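Local coordinates for protein kinectin 1 (Kinesin receptor) (Legionella pneumophila, PDB 4MU6) that is of unknown function but, as a Legionella effector with predicted coiled-coil and transmembrane segments, probably acts at host membranes after delivery into the cell, at residues A[80-94]-A[193-207]. Residues are numbered along the deposited sequence; the frame is centred on the assembly and turned at random.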
loop_
_atom_site.group_PDB
_atom_site.type_symbol
_atom_site.label_atom_id
_atom_site.label_comp_id
_atom_site.label_asym_id
_atom_site.label_seq_id
_atom_site.Cartn_x
_atom_site.Cartn_y
_atom_site.Cartn_z
ATOM N N ASP A 80 1.519 -2.416 -13.142
ATOM C CA ASP A 80 2.819 -2.443 -13.793
ATOM C C ASP A 80 2.859 -3.360 -15.014
ATOM O O ASP A 80 3.549 -3.049 -15.985
ATOM C CB ASP A 80 3.919 -2.824 -12.804
ATOM C CG ASP A 80 4.255 -1.700 -11.856
ATOM O OD1 ASP A 80 3.604 -0.646 -11.952
ATOM O OD2 ASP A 80 5.154 -1.870 -10.999
ATOM N N LYS A 81 2.122 -4.471 -14.981
ATOM C CA LYS A 81 2.077 -5.363 -16.144
ATOM C C LYS A 81 1.277 -4.747 -17.293
ATOM O O LYS A 81 1.613 -4.935 -18.464
ATOM C CB LYS A 81 1.542 -6.749 -15.783
ATOM C CG LYS A 81 2.507 -7.584 -14.928
ATOM C CD LYS A 81 1.829 -8.869 -14.418
ATOM C CE LYS A 81 2.666 -9.603 -13.372
ATOM N NZ LYS A 81 1.868 -10.664 -12.667
ATOM N N ILE A 82 0.230 -4.003 -16.949
ATOM C CA ILE A 82 -0.553 -3.269 -17.933
ATOM C C ILE A 82 0.269 -2.169 -18.585
ATOM O O ILE A 82 0.285 -2.048 -19.803
ATOM C CB ILE A 82 -1.816 -2.648 -17.307
ATOM C CG1 ILE A 82 -2.851 -3.739 -17.045
ATOM C CG2 ILE A 82 -2.399 -1.575 -18.216
ATOM C CD1 ILE A 82 -3.070 -4.658 -18.235
ATOM N N GLN A 83 0.957 -1.370 -17.773
ATOM C CA GLN A 83 1.745 -0.265 -18.309
ATOM C C GLN A 83 2.899 -0.783 -19.173
ATOM O O GLN A 83 3.327 -0.120 -20.114
ATOM C CB GLN A 83 2.275 0.619 -17.177
ATOM C CG GLN A 83 3.127 1.792 -17.645
ATOM C CD GLN A 83 3.862 2.476 -16.503
ATOM O OE1 GLN A 83 4.834 1.941 -15.941
ATOM N NE2 GLN A 83 3.396 3.665 -16.146
ATOM N N LYS A 84 3.393 -1.980 -18.856
ATOM C CA LYS A 84 4.461 -2.577 -19.628
ATOM C C LYS A 84 3.999 -2.975 -21.019
ATOM O O LYS A 84 4.711 -2.755 -21.989
ATOM C CB LYS A 84 5.063 -3.783 -18.933
ATOM C CG LYS A 84 6.413 -4.151 -19.493
ATOM C CD LYS A 84 6.976 -5.408 -18.847
ATOM C CE LYS A 84 8.366 -5.701 -19.399
ATOM N NZ LYS A 84 8.411 -5.467 -20.872
ATOM N N GLU A 85 2.815 -3.566 -21.116
ATOM C CA GLU A 85 2.284 -3.985 -22.411
ATOM C C GLU A 85 1.935 -2.804 -23.308
ATOM O O GLU A 85 2.143 -2.852 -24.527
ATOM C CB GLU A 85 1.056 -4.876 -22.222
ATOM C CG GLU A 85 1.400 -6.255 -21.724
ATOM C CD GLU A 85 0.356 -6.799 -20.778
ATOM O OE1 GLU A 85 -0.723 -6.179 -20.669
ATOM O OE2 GLU A 85 0.618 -7.839 -20.137
ATOM N N GLN A 86 1.389 -1.753 -22.705
ATOM C CA GLN A 86 1.086 -0.542 -23.444
ATOM C C GLN A 86 2.357 0.176 -23.885
ATOM O O GLN A 86 2.449 0.637 -25.023
ATOM C CB GLN A 86 0.174 0.380 -22.632
ATOM C CG GLN A 86 -1.246 -0.138 -22.568
ATOM C CD GLN A 86 -2.055 0.471 -21.448
ATOM O OE1 GLN A 86 -1.506 1.061 -20.506
ATOM N NE2 GLN A 86 -3.379 0.332 -21.539
ATOM N N ASP A 87 3.342 0.267 -23.001
ATOM C CA ASP A 87 4.621 0.839 -23.398
ATOM C C ASP A 87 5.264 0.026 -24.518
ATOM O O ASP A 87 5.731 0.596 -25.499
ATOM C CB ASP A 87 5.580 0.972 -22.216
ATOM C CG ASP A 87 5.188 2.094 -21.272
ATOM O OD1 ASP A 87 4.206 2.823 -21.563
ATOM O OD2 ASP A 87 5.868 2.246 -20.236
ATOM N N ASP A 88 5.274 -1.296 -24.379
ATOM C CA ASP A 88 5.877 -2.158 -25.389
ATOM C C ASP A 88 5.220 -1.970 -26.745
ATOM O O ASP A 88 5.900 -1.883 -27.773
ATOM C CB ASP A 88 5.777 -3.626 -24.984
ATOM C CG ASP A 88 6.773 -4.011 -23.896
ATOM O OD1 ASP A 88 7.676 -3.199 -23.587
ATOM O OD2 ASP A 88 6.658 -5.138 -23.357
ATOM N N ALA A 89 3.892 -1.907 -26.748
ATOM C CA ALA A 89 3.128 -1.728 -27.983
ATOM C C ALA A 89 3.363 -0.370 -28.646
ATOM O O ALA A 89 3.383 -0.260 -29.882
ATOM C CB ALA A 89 1.646 -1.928 -27.706
ATOM N N GLU A 90 3.512 0.670 -27.830
ATOM C CA GLU A 90 3.773 2.000 -28.362
ATOM C C GLU A 90 5.178 2.044 -28.954
ATOM O O GLU A 90 5.392 2.623 -30.011
ATOM C CB GLU A 90 3.600 3.088 -27.293
ATOM C CG GLU A 90 3.904 4.495 -27.822
ATOM C CD GLU A 90 3.866 5.590 -26.753
ATOM O OE1 GLU A 90 4.694 5.551 -25.808
ATOM O OE2 GLU A 90 3.013 6.505 -26.876
ATOM N N ALA A 91 6.122 1.418 -28.258
ATOM C CA ALA A 91 7.505 1.290 -28.709
ATOM C C ALA A 91 7.624 0.622 -30.081
ATOM O O ALA A 91 8.417 1.052 -30.926
ATOM C CB ALA A 91 8.329 0.508 -27.667
ATOM N N LEU A 92 6.846 -0.435 -30.298
ATOM C CA LEU A 92 6.874 -1.147 -31.567
ATOM C C LEU A 92 6.332 -0.266 -32.683
ATOM O O LEU A 92 6.888 -0.204 -33.782
ATOM C CB LEU A 92 6.058 -2.426 -31.483
ATOM C CG LEU A 92 5.901 -3.150 -32.816
ATOM C CD1 LEU A 92 7.238 -3.669 -33.290
ATOM C CD2 LEU A 92 4.905 -4.280 -32.692
ATOM N N LYS A 93 5.238 0.417 -32.380
ATOM C CA LYS A 93 4.621 1.340 -33.312
ATOM C C LYS A 93 5.584 2.471 -33.697
ATOM O O LYS A 93 5.726 2.801 -34.881
ATOM C CB LYS A 93 3.341 1.898 -32.688
ATOM C CG LYS A 93 2.546 2.822 -33.575
ATOM C CD LYS A 93 1.282 3.311 -32.852
ATOM C CE LYS A 93 0.434 2.150 -32.325
ATOM N NZ LYS A 93 -0.568 1.673 -33.324
ATOM N N ASP A 94 6.250 3.051 -32.700
ATOM C CA ASP A 94 7.204 4.129 -32.944
ATOM C C ASP A 94 8.427 3.632 -33.708
ATOM O O ASP A 94 8.977 4.350 -34.541
ATOM C CB ASP A 94 7.612 4.821 -31.635
ATOM C CG ASP A 94 6.580 5.862 -31.174
ATOM O OD1 ASP A 94 5.621 6.137 -31.938
ATOM O OD2 ASP A 94 6.725 6.408 -30.053
ATOM N N ARG A 193 8.773 10.480 -26.701
ATOM C CA ARG A 193 7.976 9.368 -26.215
ATOM C C ARG A 193 8.869 8.205 -25.793
ATOM O O ARG A 193 8.527 7.471 -24.868
ATOM C CB ARG A 193 6.936 8.920 -27.241
ATOM C CG ARG A 193 5.814 9.938 -27.464
ATOM C CD ARG A 193 4.672 9.335 -28.265
ATOM N NE ARG A 193 5.106 8.821 -29.566
ATOM C CZ ARG A 193 5.090 9.523 -30.692
ATOM N NH1 ARG A 193 4.677 10.784 -30.691
ATOM N NH2 ARG A 193 5.495 8.966 -31.825
ATOM N N ALA A 194 10.011 8.049 -26.458
ATOM C CA ALA A 194 10.981 7.024 -26.069
ATOM C C ALA A 194 11.535 7.298 -24.674
ATOM O O ALA A 194 11.654 6.394 -23.849
ATOM C CB ALA A 194 12.121 6.942 -27.084
ATOM N N SER A 195 11.867 8.555 -24.414
ATOM C CA SER A 195 12.418 8.934 -23.118
ATOM C C SER A 195 11.444 8.676 -21.990
ATOM O O SER A 195 11.841 8.285 -20.888
ATOM C CB SER A 195 12.825 10.403 -23.130
ATOM O OG SER A 195 13.966 10.575 -23.961
ATOM N N VAL A 196 10.162 8.900 -22.264
ATOM C CA VAL A 196 9.133 8.663 -21.273
ATOM C C VAL A 196 9.048 7.164 -20.963
ATOM O O VAL A 196 9.048 6.776 -19.790
ATOM C CB VAL A 196 7.774 9.220 -21.722
ATOM C CG1 VAL A 196 6.649 8.631 -20.904
ATOM C CG2 VAL A 196 7.780 10.761 -21.651
ATOM N N ARG A 197 8.980 6.334 -22.004
ATOM C CA ARG A 197 8.953 4.881 -21.809
ATOM C C ARG A 197 10.164 4.388 -21.031
ATOM O O ARG A 197 10.066 3.445 -20.254
ATOM C CB ARG A 197 8.855 4.131 -23.145
ATOM C CG ARG A 197 7.489 4.274 -23.812
ATOM C CD ARG A 197 7.353 3.372 -25.033
ATOM N NE ARG A 197 8.381 3.634 -26.039
ATOM C CZ ARG A 197 8.238 4.487 -27.052
ATOM N NH1 ARG A 197 7.108 5.162 -27.197
ATOM N NH2 ARG A 197 9.222 4.650 -27.928
ATOM N N SER A 198 11.310 5.025 -21.240
ATOM C CA SER A 198 12.521 4.606 -20.542
ATOM C C SER A 198 12.408 4.914 -19.041
ATOM O O SER A 198 12.842 4.119 -18.191
ATOM C CB SER A 198 13.750 5.286 -21.149
ATOM O OG SER A 198 14.915 4.931 -20.427
ATOM N N GLN A 199 11.826 6.071 -18.729
ATOM C CA GLN A 199 11.550 6.448 -17.351
ATOM C C GLN A 199 10.542 5.505 -16.708
ATOM O O GLN A 199 10.717 5.139 -15.557
ATOM C CB GLN A 199 11.072 7.904 -17.247
ATOM C CG GLN A 199 12.207 8.927 -17.345
ATOM C CD GLN A 199 11.742 10.302 -17.833
ATOM O OE1 GLN A 199 10.670 10.782 -17.456
ATOM N NE2 GLN A 199 12.551 10.936 -18.680
ATOM N N HIS A 200 9.496 5.110 -17.437
ATOM C CA HIS A 200 8.475 4.224 -16.857
ATOM C C HIS A 200 9.105 2.885 -16.512
ATOM O O HIS A 200 8.732 2.252 -15.522
ATOM C CB HIS A 200 7.303 3.975 -17.816
ATOM C CG HIS A 200 6.367 5.136 -17.966
ATOM N ND1 HIS A 200 5.383 5.170 -18.932
ATOM C CD2 HIS A 200 6.259 6.297 -17.277
ATOM C CE1 HIS A 200 4.711 6.303 -18.832
ATOM N NE2 HIS A 200 5.225 7.007 -17.840
ATOM N N HIS A 201 10.039 2.462 -17.358
ATOM C CA HIS A 201 10.713 1.179 -17.218
ATOM C C HIS A 201 11.620 1.160 -15.989
ATOM O O HIS A 201 11.589 0.222 -15.189
ATOM C CB HIS A 201 11.528 0.876 -18.474
ATOM C CG HIS A 201 12.376 -0.352 -18.358
ATOM N ND1 HIS A 201 13.747 -0.303 -18.202
ATOM C CD2 HIS A 201 12.046 -1.666 -18.360
ATOM C CE1 HIS A 201 14.224 -1.531 -18.117
ATOM N NE2 HIS A 201 13.213 -2.378 -18.210
ATOM N N THR A 202 12.431 2.202 -15.852
ATOM C CA THR A 202 13.266 2.368 -14.680
ATOM C C THR A 202 12.461 2.229 -13.370
ATOM O O THR A 202 12.826 1.427 -12.507
ATOM C CB THR A 202 14.041 3.688 -14.751
ATOM O OG1 THR A 202 14.983 3.611 -15.832
ATOM C CG2 THR A 202 14.799 3.933 -13.465
ATOM N N LYS A 203 11.353 2.961 -13.242
ATOM C CA LYS A 203 10.508 2.843 -12.047
ATOM C C LYS A 203 9.946 1.432 -11.838
ATOM O O LYS A 203 9.874 0.953 -10.705
ATOM C CB LYS A 203 9.374 3.879 -12.063
ATOM C CG LYS A 203 9.864 5.313 -12.062
ATOM C CD LYS A 203 8.710 6.284 -12.209
ATOM C CE LYS A 203 9.199 7.711 -12.264
ATOM N NZ LYS A 203 8.061 8.659 -12.434
ATOM N N ARG A 204 9.547 0.767 -12.920
ATOM C CA ARG A 204 9.060 -0.600 -12.807
ATOM C C ARG A 204 10.165 -1.529 -12.303
ATOM O O ARG A 204 9.923 -2.371 -11.430
ATOM C CB ARG A 204 8.470 -1.110 -14.124
ATOM C CG ARG A 204 7.071 -0.595 -14.414
ATOM C CD ARG A 204 6.436 -1.305 -15.620
ATOM N NE ARG A 204 7.272 -1.288 -16.821
ATOM C CZ ARG A 204 7.182 -0.377 -17.791
ATOM N NH1 ARG A 204 6.284 0.603 -17.719
ATOM N NH2 ARG A 204 7.980 -0.452 -18.846
ATOM N N VAL A 205 11.376 -1.351 -12.828
ATOM C CA VAL A 205 12.537 -2.123 -12.371
ATOM C C VAL A 205 12.819 -1.899 -10.888
ATOM O O VAL A 205 13.120 -2.841 -10.158
ATOM C CB VAL A 205 13.815 -1.777 -13.196
ATOM C CG1 VAL A 205 15.056 -2.444 -12.610
ATOM C CG2 VAL A 205 13.635 -2.174 -14.654
ATOM N N LYS A 206 12.733 -0.652 -10.439
ATOM C CA LYS A 206 12.954 -0.357 -9.023
ATOM C C LYS A 206 11.896 -1.034 -8.131
ATOM O O LYS A 206 12.221 -1.581 -7.075
ATOM C CB LYS A 206 12.982 1.162 -8.789
ATOM C CG LYS A 206 14.262 1.860 -9.301
ATOM C CD LYS A 206 13.994 3.351 -9.601
ATOM C CE LYS A 206 15.267 4.190 -9.586
ATOM N NZ LYS A 206 14.987 5.621 -9.949
ATOM N N ARG A 207 10.633 -1.006 -8.558
ATOM C CA ARG A 207 9.591 -1.671 -7.781
ATOM C C ARG A 207 9.809 -3.189 -7.781
ATOM O O ARG A 207 9.626 -3.845 -6.757
ATOM C CB ARG A 207 8.176 -1.288 -8.247
ATOM C CG ARG A 207 7.824 0.184 -7.964
ATOM C CD ARG A 207 6.348 0.491 -8.154
ATOM N NE ARG A 207 5.907 0.482 -9.541
ATOM C CZ ARG A 207 5.915 1.560 -10.323
ATOM N NH1 ARG A 207 6.363 2.718 -9.843
ATOM N NH2 ARG A 207 5.472 1.486 -11.579
HETATM O O HOH W 1 7.337 -3.377 -11.587
HETATM O O HOH W 2 6.271 3.198 -13.744
HETATM O O HOH W 3 8.483 1.340 -20.851
HETATM O O HOH W 4 5.528 7.510 -24.531
#
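Arg193 meets Asp94 side-on, NE giving its hydrogen to OD2 and NH2 giving one to OD1 at 2.8 Å, a two-pronged salt bridge that opens an antiparallel helix pair with knobs-into-holes packing, consistent with the coiled coil predicted for 80-94 but built from charge rather than hydrocarbon. One helical turn on, the pattern changes. Arg197 fits knob-into-hole among Asp87, Glu90, Ala91 and Asp94, and its bend at CG-CD (chi3 -58°) turns the guanidinium across the opposite helix, with CA of Ala91 over the centre of one face. Its NH1 serves two acids, reaching Glu90 OE1 at 2.8 Å and Asp94 OD2 at 3.1 Å; Asp94 OD2 is thus shared by two arginines, and Arg193, Arg197, Glu90 and Asp94 form one salt-bridge network.

At His200 the ring lies flat against the amide of Gln83, the two planes only 2° apart and NE2 of Gln83 above the ring centre. Asp87 comes in at the ring edge, where His200 ND1 donates to Asp87 OD2 at 3.2 Å, which together with the stacked amide should limit the ring's rotation. That same oxygen also accepts from Arg204 NH1 at 3.0 Å and from a water that joins it to Arg197 O and Arg204 NH2. Arg204, the second knob, repeats the Arg197 arrangement seven residues on: NH1 is divided between Asp87 OD2 and Gln83 OE1, the latter at 2.7 Å, while CA and CB of Lys84 lie over one guanidinium face. Arg207 then closes the contact as Arg193 began it, gripping Asp80 side-on, with NE to OD2 at 2.9 Å.

Asp80 also hydrogen-bonds to Gln76 and forms a salt bridge with Arg211, carrying the polar seam onward. The axes of the two segments come within 10.5 Å of each other, their directions 153° apart, pairing the long helices 43-105 and 158-217 within the elongated, all-helical N-terminal domain.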